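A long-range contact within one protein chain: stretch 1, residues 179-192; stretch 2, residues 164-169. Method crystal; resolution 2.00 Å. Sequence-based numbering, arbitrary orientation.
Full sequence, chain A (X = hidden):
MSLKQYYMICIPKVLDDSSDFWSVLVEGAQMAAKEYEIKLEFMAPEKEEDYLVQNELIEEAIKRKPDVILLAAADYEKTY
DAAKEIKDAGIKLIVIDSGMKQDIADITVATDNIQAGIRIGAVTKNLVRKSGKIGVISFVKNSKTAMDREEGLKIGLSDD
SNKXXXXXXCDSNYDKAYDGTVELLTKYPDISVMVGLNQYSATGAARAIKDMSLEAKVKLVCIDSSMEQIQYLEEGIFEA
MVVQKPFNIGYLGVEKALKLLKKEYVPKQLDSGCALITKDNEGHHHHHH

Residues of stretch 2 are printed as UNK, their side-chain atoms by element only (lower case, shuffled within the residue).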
ATOM      1  N   ASP A 179      11.889   7.683  13.957  1.00 30.03           N
ATOM      2  CA  ASP A 179      13.275   7.242  14.282  1.00 29.36           C
ATOM      3  C   ASP A 179      14.190   7.112  13.097  1.00 29.43           C
ATOM      4  O   ASP A 179      15.279   7.607  13.126  1.00 31.65           O
ATOM      5  CB  ASP A 179      13.249   5.887  14.906  1.00 31.69           C
ATOM      6  CG  ASP A 179      12.690   5.916  16.268  1.00 49.48           C
ATOM      7  OD1 ASP A 179      12.197   6.986  16.718  1.00 39.92           O
ATOM      8  OD2 ASP A 179      12.779   4.843  16.893  1.00 50.22           O
ATOM      9  N   GLY A 180      13.755   6.416  12.055  1.00 27.80           N
ATOM     10  CA  GLY A 180      14.637   6.149  10.862  1.00 23.83           C
ATOM     11  C   GLY A 180      14.881   7.427  10.109  1.00 25.69           C
ATOM     12  O   GLY A 180      15.935   7.618   9.525  1.00 29.74           O
ATOM     13  N   THR A 181      13.916   8.332  10.139  1.00 23.63           N
ATOM     14  CA  THR A 181      14.103   9.668   9.559  1.00 23.19           C
ATOM     15  C   THR A 181      15.135  10.498  10.329  1.00 29.49           C
ATOM     16  O   THR A 181      16.044  11.168   9.759  1.00 29.86           O
ATOM     17  CB  THR A 181      12.751  10.418   9.573  1.00 24.39           C
ATOM     18  OG1 THR A 181      11.854   9.721   8.673  1.00 30.28           O
ATOM     19  CG2 THR A 181      12.926  11.739   8.956  1.00 16.00           C
ATOM     20  N   VAL A 182      15.007  10.446  11.656  1.00 31.27           N
ATOM     21  CA  VAL A 182      15.988  11.104  12.483  1.00 29.16           C
ATOM     22  C   VAL A 182      17.345  10.492  12.200  1.00 31.98           C
ATOM     23  O   VAL A 182      18.304  11.216  12.035  1.00 33.69           O
ATOM     24  CB  VAL A 182      15.614  10.992  13.989  1.00 27.28           C
ATOM     25  CG1 VAL A 182      16.835  11.396  14.873  1.00 25.60           C
ATOM     26  CG2 VAL A 182      14.377  11.947  14.289  1.00 24.36           C
ATOM     27  N   GLU A 183      17.439   9.161  12.141  1.00 34.79           N
ATOM     28  CA  GLU A 183      18.761   8.515  11.922  1.00 36.72           C
ATOM     29  C   GLU A 183      19.370   8.904  10.576  1.00 34.23           C
ATOM     30  O   GLU A 183      20.533   9.315  10.494  1.00 34.27           O
ATOM     31  CB  GLU A 183      18.653   6.989  12.059  1.00 34.88           C
ATOM     32  CG  GLU A 183      19.925   6.227  11.642  1.00 86.93           C
ATOM     33  CD  GLU A 183      19.819   4.709  11.869  1.00 42.87           C
ATOM     34  OE1 GLU A 183      18.738   4.125  11.567  1.00 89.12           O
ATOM     35  OE2 GLU A 183      20.812   4.113  12.369  1.00 89.71           O
ATOM     36  N   LEU A 184      18.585   8.835   9.517  1.00 32.35           N
ATOM     37  CA  LEU A 184      19.102   9.219   8.208  1.00 33.38           C
ATOM     38  C   LEU A 184      19.516  10.672   8.134  1.00 36.41           C
ATOM     39  O   LEU A 184      20.590  10.953   7.606  1.00 36.91           O
ATOM     40  CB  LEU A 184      18.073   8.974   7.079  1.00 34.00           C
ATOM     41  CG  LEU A 184      17.903   7.643   6.331  1.00 31.65           C
ATOM     42  CD1 LEU A 184      17.990   6.436   7.241  1.00 41.00           C
ATOM     43  CD2 LEU A 184      16.578   7.688   5.582  1.00 34.58           C
ATOM     44  N   LEU A 185      18.671  11.612   8.591  1.00 35.03           N
ATOM     45  CA  LEU A 185      19.060  13.025   8.472  1.00 35.42           C
ATOM     46  C   LEU A 185      20.220  13.423   9.437  1.00 37.22           C
ATOM     47  O   LEU A 185      20.943  14.391   9.200  1.00 38.54           O
ATOM     48  CB  LEU A 185      17.887  13.960   8.643  1.00 32.86           C
ATOM     49  CG  LEU A 185      16.825  13.858   7.590  1.00 19.85           C
ATOM     50  CD1 LEU A 185      15.603  14.696   7.977  1.00 33.89           C
ATOM     51  CD2 LEU A 185      17.304  14.267   6.205  1.00 35.38           C
ATOM     52  N   THR A 186      20.421  12.636  10.478  1.00 37.97           N
ATOM     53  CA  THR A 186      21.636  12.772  11.267  1.00 39.52           C
ATOM     54  C   THR A 186      22.885  12.299  10.536  1.00 43.39           C
ATOM     55  O   THR A 186      23.954  12.932  10.614  1.00 43.69           O
ATOM     56  CB  THR A 186      21.489  12.062  12.581  1.00 37.89           C
ATOM     57  OG1 THR A 186      20.410  12.693  13.271  1.00 41.91           O
ATOM     58  CG2 THR A 186      22.756  12.298  13.427  1.00 54.80           C
ATOM     59  N   LYS A 187      22.759  11.180   9.834  1.00 45.13           N
ATOM     60  CA  LYS A 187      23.915  10.532   9.245  1.00 45.13           C
ATOM     61  C   LYS A 187      24.245  11.070   7.875  1.00 44.31           C
ATOM     62  O   LYS A 187      25.388  11.007   7.429  1.00 46.55           O
ATOM     63  CB  LYS A 187      23.691   9.021   9.190  1.00 44.70           C
ATOM     64  CG  LYS A 187      24.847   8.277   8.595  1.00 43.91           C
ATOM     65  CD  LYS A 187      24.796   6.796   9.000  1.00 47.41           C
ATOM     66  CE  LYS A 187      26.003   6.057   8.442  1.00 56.22           C
ATOM     67  NZ  LYS A 187      26.267   4.840   9.267  1.00 61.06           N
ATOM     68  N   TYR A 188      23.248  11.600   7.185  1.00 41.20           N
ATOM     69  CA  TYR A 188      23.484  12.166   5.872  1.00 38.63           C
ATOM     70  C   TYR A 188      22.917  13.590   5.825  1.00 38.93           C
ATOM     71  O   TYR A 188      21.769  13.807   5.399  1.00 34.72           O
ATOM     72  CB  TYR A 188      22.940  11.267   4.743  1.00 37.52           C
ATOM     73  CG  TYR A 188      23.212   9.763   4.921  1.00 36.75           C
ATOM     74  CD1 TYR A 188      24.419   9.213   4.505  1.00 47.27           C
ATOM     75  CD2 TYR A 188      22.281   8.906   5.472  1.00 34.86           C
ATOM     76  CE1 TYR A 188      24.693   7.856   4.653  1.00 40.76           C
ATOM     77  CE2 TYR A 188      22.558   7.583   5.652  1.00 33.16           C
ATOM     78  CZ  TYR A 188      23.786   7.059   5.232  1.00 45.55           C
ATOM     79  OH  TYR A 188      24.143   5.723   5.360  1.00 47.00           O
ATOM     80  N   PRO A 189      23.740  14.577   6.250  1.00 39.86           N
ATOM     81  CA  PRO A 189      23.365  15.997   6.156  1.00 39.48           C
ATOM     82  C   PRO A 189      23.217  16.509   4.717  1.00 36.30           C
ATOM     83  O   PRO A 189      22.643  17.596   4.483  1.00 35.63           O
ATOM     84  CB  PRO A 189      24.497  16.729   6.905  1.00 41.77           C
ATOM     85  CG  PRO A 189      25.695  15.764   6.821  1.00 40.33           C
ATOM     86  CD  PRO A 189      25.058  14.379   6.882  1.00 40.71           C
ATOM     87  N   ASP A 190      23.720  15.746   3.751  1.00 35.23           N
ATOM     88  CA  ASP A 190      23.437  16.053   2.356  1.00 33.69           C
ATOM     89  C   ASP A 190      22.051  15.699   1.830  1.00 32.29           C
ATOM     90  O   ASP A 190      21.725  16.076   0.706  1.00 30.96           O
ATOM     91  CB  ASP A 190      24.523  15.528   1.395  1.00 34.97           C
ATOM     92  CG  ASP A 190      24.846  14.073   1.593  1.00 60.01           C
ATOM     93  OD1 ASP A 190      24.187  13.330   2.358  1.00 35.52           O
ATOM     94  OD2 ASP A 190      25.816  13.671   0.940  1.00 37.67           O
ATOM     95  N   ILE A 191      21.188  15.049   2.609  1.00 32.31           N
ATOM     96  CA  ILE A 191      19.826  14.732   2.112  1.00 29.68           C
ATOM     97  C   ILE A 191      18.956  16.026   2.079  1.00 30.02           C
ATOM     98  O   ILE A 191      18.790  16.704   3.062  1.00 32.34           O
ATOM     99  CB  ILE A 191      19.177  13.640   2.983  1.00 30.44           C
ATOM    100  CG1 ILE A 191      19.760  12.224   2.686  1.00 30.80           C
ATOM    101  CG2 ILE A 191      17.684  13.689   2.894  1.00 24.62           C
ATOM    102  CD1 ILE A 191      19.467  11.199   3.787  1.00 28.27           C
ATOM    103  N   SER A 192      18.395  16.363   0.939  1.00 29.88           N
ATOM    104  CA  SER A 192      17.597  17.544   0.769  1.00 29.55           C
ATOM    105  C   SER A 192      16.165  17.135   0.379  1.00 30.74           C
ATOM    106  O   SER A 192      15.304  18.009   0.196  1.00 30.97           O
ATOM    107  CB  SER A 192      18.168  18.319  -0.411  1.00 31.47           C
ATOM    108  OG  SER A 192      18.082  17.486  -1.576  1.00 35.54           O
ATOM    109  N   UNK A 164      20.025   8.212  -4.057  1.00 30.36           N
ATOM    110  CA  UNK A 164      19.454   7.617  -2.858  1.00 34.44           C
ATOM    111  C   UNK A 164      20.564   7.205  -1.918  1.00 38.24           C
ATOM    112  O   UNK A 164      21.388   6.330  -2.238  1.00 39.83           O
ATOM    113  c   UNK A 164      18.034   5.736  -1.884  1.00 26.38           C
ATOM    114  c   UNK A 164      16.594   5.562  -4.554  1.00 34.92           C
ATOM    115  c   UNK A 164      17.543   6.748  -4.202  1.00 26.82           C
ATOM    116  c   UNK A 164      18.609   6.373  -3.188  1.00 34.97           C
ATOM    117  N   UNK A 165      20.554   7.821  -0.742  1.00 39.26           N
ATOM    118  CA  UNK A 165      21.577   7.630   0.252  1.00 39.73           C
ATOM    119  C   UNK A 165      21.344   6.370   1.025  1.00 40.95           C
ATOM    120  O   UNK A 165      22.268   5.579   1.363  1.00 41.40           O
ATOM    121  o   UNK A 165      24.788   9.489   0.867  1.00 56.80           O
ATOM    122  c   UNK A 165      23.657   9.948   1.121  1.00 49.78           C
ATOM    123  c   UNK A 165      22.727   9.058   1.885  1.00 58.56           C
ATOM    124  c   UNK A 165      21.482   8.795   1.203  1.00 39.88           C
ATOM    125  o   UNK A 165      23.303  11.120   0.887  1.00 51.39           O
ATOM    126  N   UNK A 166      20.076   6.189   1.330  1.00 40.16           N
ATOM    127  CA  UNK A 166      19.672   5.082   2.143  1.00 38.00           C
ATOM    128  C   UNK A 166      18.171   4.837   2.092  1.00 32.80           C
ATOM    129  O   UNK A 166      17.329   5.784   1.891  1.00 30.98           O
ATOM    130  c   UNK A 166      20.145   5.284   3.582  1.00 39.34           C
ATOM    131  N   UNK A 167      17.853   3.566   2.302  1.00 27.67           N
ATOM    132  CA  UNK A 167      16.452   3.150   2.434  1.00 28.57           C
ATOM    133  C   UNK A 167      16.189   2.510   3.741  1.00 30.52           C
ATOM    134  O   UNK A 167      16.787   1.477   4.057  1.00 32.12           O
ATOM    135  c   UNK A 167      15.719   2.229  -1.274  1.00 36.38           C
ATOM    136  c   UNK A 167      14.352   2.205   1.419  1.00 25.52           C
ATOM    137  c   UNK A 167      16.336   2.805  -0.043  1.00 34.10           C
ATOM    138  c   UNK A 167      15.904   2.232   1.310  1.00 25.81           C
ATOM    139  N   UNK A 168      15.312   3.117   4.498  1.00 26.36           N
ATOM    140  CA  UNK A 168      14.952   2.614   5.882  1.00 25.16           C
ATOM    141  C   UNK A 168      13.551   1.992   5.822  1.00 28.23           C
ATOM    142  O   UNK A 168      12.621   2.618   5.265  1.00 30.98           O
ATOM    143  o   UNK A 168      13.577   2.080  12.301  1.00 38.48           O
ATOM    144  c   UNK A 168      15.674   2.910   9.216  1.00 37.23           C
ATOM    145  c   UNK A 168      13.979   2.480  10.963  1.00 44.92           C
ATOM    146  c   UNK A 168      13.356   3.347   8.777  1.00 39.72           C
ATOM    147  c   UNK A 168      13.002   2.932  10.062  1.00 30.42           C
ATOM    148  c   UNK A 168      14.679   3.343   8.322  1.00 30.59           C
ATOM    149  c   UNK A 168      15.005   3.757   6.904  1.00 28.28           C
ATOM    150  c   UNK A 168      15.314   2.474  10.559  1.00 41.67           C
ATOM    151  N   UNK A 169      13.366   0.820   6.439  1.00 26.02           N
ATOM    152  CA  UNK A 169      12.044   0.116   6.409  1.00 28.28           C
ATOM    153  C   UNK A 169      11.425   0.250   7.788  1.00 29.65           C
ATOM    154  O   UNK A 169      11.904  -0.383   8.716  1.00 28.74           O
ATOM    155  c   UNK A 169      14.245  -1.448   4.339  1.00 31.85           C
ATOM    156  c   UNK A 169      12.241  -1.398   5.979  1.00 26.92           C
ATOM    157  c   UNK A 169      12.599  -1.621   2.103  1.00 23.77           C
ATOM    158  c   UNK A 169      14.811  -1.498   3.059  1.00 30.63           C
ATOM    159  o   UNK A 169      14.480  -1.617   0.627  1.00 32.78           O
ATOM    160  c   UNK A 169      12.023  -1.564   3.381  1.00 34.85           C
ATOM    161  c   UNK A 169      12.853  -1.492   4.532  1.00 26.07           C
ATOM    162  c   UNK A 169      13.952  -1.588   1.938  1.00 33.90           C
TER

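Position 164 carries four side-chain carbons, forked at the first, with one arm two carbons long. Its CA-to-CB bond points away from stretch 1, and the side chain makes no contact there. A beta-branched chain of this shape is isoleucine, Ile164.

Position 165 has three carbons, the third bearing two oxygens: a carboxylate on a two-carbon stem. It points toward stretch 1, where its second carbon lies over one face of the Tyr188 ring, 3.3 Å from the centroid. The CB of position 165 rests 4.1 Å from Ile191 CD1. This is Glu165, and the close carbon is CG, 3.1 Å from Tyr188 CD1. The bent rotamer, chi1 t and chi2 p, lays the stem over the ring while the carboxylate meets another acid: Glu165 OE1 and Asp190 OD1 are 2.8 Å apart. Both are acceptors, so the pair counts as close like charges rather than a hydrogen bond. Glu165 OE2 is satisfied elsewhere in the structure.

Position 166 shows a single carbon, its CB, pointing toward stretch 1, 3.9 Å from Tyr188 CE2 and 4.3 Å from Leu184 CG, so even this short side chain reaches two neighbours on stretch 1. It is Ala166.

Position 167 repeats the pattern of 164, four carbons forked at the first, again directed away and making no contact with stretch 1. It is Ile167.

Position 168 has one carbon followed by a six-carbon ring bearing an oxygen. The ring lies with one face over Gly180 CA, which stands almost on the ring normal, 3.5 Å from the centroid of the ring at position 168, and Leu184 CD1 packs 4.0 Å from the CB of position 168. This is tyrosine, Tyr168, with chi1 t. An ideal CB on Gly180 would fall 2.2 Å from Tyr168 CD1, a clash, so the bare backbone is what admits the ring.

Position 169 has the same ring and oxygen, but its side chain is out of reach of stretch 1. It is Tyr169, whose hydroxyl is hydrogen-bonded elsewhere in the structure.

The contact works by shape, without a hydrogen bond between the stretches. The strand runs nearly antiparallel to the helix, at 162°, with their axes 8.9 Å apart at closest approach. Gly180, Leu184 and Tyr188, spaced four apart, meet Tyr168, Ala166 and Glu165. Each stretch brings one aromatic ring into the contact, Tyr188 and Tyr168, and each receives a CH group from the other stretch: Gly180 makes room for the Tyr168 ring, Ala166 packs against Leu184 and Tyr188, and Leu184 fills the middle.

Stretch 2, residues 164-169: IEAIYY
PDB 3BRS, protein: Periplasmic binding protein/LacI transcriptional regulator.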